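Local coordinates for adhesion G-protein coupled receptor G6 (Danio rerio, PDB 6V55) that is an adhesion G-protein coupled receptor that probably functions in myelination, with a large multidomain extracellular region that includes a calcium-binding CUB domain, at residues 191-196 with 233-238. Sequence-based numbering, arbitrary orientation.
Sequences SYCSVD and SICSAS
A disulfide bridges the two sheets of the pentraxin-like beta sandwich here, joining the edge strand 191-194 of one sheet to Cys235, the first residue after the edge strand 229-234 of the other. Cys193 SG and Cys235 SG are bonded at 2.1 Å with chi3 -75°, a left-handed twist about the S-S bond. The two halves arrive differently: Cys193 SG sits anti to its own carbonyl carbon (chi1 -55°), whereas Cys235 SG is anti to its backbone N (chi1 -174°). Alongside the bridge, Ser238 CB packs on Cys193 SG at 3.8 Å, and Ile222 of strand 221-226 also touches Cys193. Further along, Ser191 CB meets the methyl of Ala237, CB to CB at 3.9 Å, while Ser191 OG is hydrogen-bonded to Ile188 O in its own sheet. On the other side of the disulfide a water bridges the segments, close to Ser233 OG at 2.5 Å and donating weakly to Ser194 O. Just past the cystine the chain turns, and Cys235 O is gripped twice by Ser238, by its backbone N and by its hydroxyl. Ser238 OG, which also bonds Trp215 NE1, donates to Cys235 O over 3.0 Å, lying in the carbonyl plane.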
loop_
_atom_site.group_PDB
_atom_site.type_symbol
_atom_site.label_atom_id
_atom_site.label_comp_id
_atom_site.label_asym_id
_atom_site.label_seq_id
_atom_site.Cartn_x
_atom_site.Cartn_y
_atom_site.Cartn_z
ATOM N N SER A 191 -52.129 16.944 31.401
ATOM C CA SER A 191 -53.319 16.333 30.835
ATOM C C SER A 191 -52.958 15.045 30.111
ATOM O O SER A 191 -51.790 14.739 29.873
ATOM C CB SER A 191 -54.014 17.303 29.874
ATOM O OG SER A 191 -53.120 17.709 28.843
ATOM N N TYR A 192 -53.990 14.292 29.740
ATOM C CA TYR A 192 -53.833 13.017 29.054
ATOM C C TYR A 192 -54.613 13.052 27.750
ATOM O O TYR A 192 -55.840 13.214 27.755
ATOM C CB TYR A 192 -54.325 11.870 29.922
ATOM C CG TYR A 192 -53.421 11.494 31.051
ATOM C CD1 TYR A 192 -52.537 10.412 30.944
ATOM C CD2 TYR A 192 -53.461 12.217 32.245
ATOM C CE1 TYR A 192 -51.700 10.071 32.012
ATOM C CE2 TYR A 192 -52.649 11.899 33.299
ATOM C CZ TYR A 192 -51.773 10.833 33.185
ATOM O OH TYR A 192 -51.002 10.564 34.283
ATOM N N CYS A 193 -53.901 12.896 26.644
ATOM C CA CYS A 193 -54.489 12.874 25.310
ATOM C C CYS A 193 -54.330 11.457 24.776
ATOM O O CYS A 193 -53.229 11.065 24.371
ATOM C CB CYS A 193 -53.815 13.907 24.410
ATOM S SG CYS A 193 -53.831 15.596 25.105
ATOM N N SER A 194 -55.417 10.682 24.797
ATOM C CA SER A 194 -55.354 9.291 24.370
ATOM C C SER A 194 -55.302 9.211 22.850
ATOM O O SER A 194 -56.071 9.879 22.150
ATOM C CB SER A 194 -56.546 8.502 24.897
ATOM O OG SER A 194 -56.901 7.487 23.969
ATOM N N VAL A 195 -54.370 8.416 22.339
ATOM C CA VAL A 195 -54.284 8.194 20.902
ATOM C C VAL A 195 -54.704 6.762 20.591
ATOM O O VAL A 195 -54.304 6.210 19.555
ATOM C CB VAL A 195 -52.862 8.469 20.382
ATOM C CG1 VAL A 195 -52.606 9.957 20.363
ATOM C CG2 VAL A 195 -51.827 7.738 21.215
ATOM N N ASP A 196 -55.531 6.163 21.475
ATOM C CA ASP A 196 -55.743 4.715 21.455
ATOM C C ASP A 196 -56.555 4.246 20.255
ATOM O O ASP A 196 -56.319 3.133 19.771
ATOM C CB ASP A 196 -56.396 4.218 22.747
ATOM C CG ASP A 196 -56.069 2.746 23.023
ATOM O OD1 ASP A 196 -56.906 1.862 22.701
ATOM O OD2 ASP A 196 -54.942 2.477 23.513
ATOM N N SER A 233 -57.241 14.142 16.086
ATOM C CA SER A 233 -58.098 14.116 17.259
ATOM C C SER A 233 -57.862 15.430 17.991
ATOM O O SER A 233 -56.774 16.004 17.910
ATOM C CB SER A 233 -57.797 12.890 18.138
ATOM O OG SER A 233 -58.003 13.166 19.500
ATOM N N ILE A 234 -58.896 15.938 18.652
ATOM C CA ILE A 234 -58.803 17.184 19.406
ATOM C C ILE A 234 -58.674 16.842 20.878
ATOM O O ILE A 234 -59.538 16.163 21.444
ATOM C CB ILE A 234 -60.025 18.079 19.172
ATOM C CG1 ILE A 234 -60.129 18.483 17.698
ATOM C CG2 ILE A 234 -59.993 19.273 20.124
ATOM C CD1 ILE A 234 -59.342 19.703 17.298
ATOM N N CYS A 235 -57.606 17.308 21.508
ATOM C CA CYS A 235 -57.428 17.168 22.949
ATOM C C CYS A 235 -57.585 18.564 23.531
ATOM O O CYS A 235 -56.620 19.329 23.590
ATOM C CB CYS A 235 -56.081 16.575 23.282
ATOM S SG CYS A 235 -55.814 16.197 25.031
ATOM N N SER A 236 -58.816 18.893 23.950
ATOM C CA SER A 236 -59.133 20.265 24.341
ATOM C C SER A 236 -58.517 20.647 25.679
ATOM O O SER A 236 -58.294 21.839 25.916
ATOM C CB SER A 236 -60.645 20.480 24.411
ATOM O OG SER A 236 -61.148 19.976 25.635
ATOM N N ALA A 237 -58.216 19.664 26.545
ATOM C CA ALA A 237 -57.512 19.932 27.799
ATOM C C ALA A 237 -56.094 20.434 27.577
ATOM O O ALA A 237 -55.577 21.175 28.415
ATOM C CB ALA A 237 -57.468 18.674 28.672
ATOM N N SER A 238 -55.476 20.085 26.454
ATOM C CA SER A 238 -54.082 20.406 26.189
ATOM C C SER A 238 -53.863 21.825 25.678
ATOM O O SER A 238 -52.713 22.192 25.422
ATOM C CB SER A 238 -53.493 19.418 25.174
ATOM O OG SER A 238 -53.676 19.871 23.840
HETATM O O HOH W 1 -56.703 13.129 21.672
#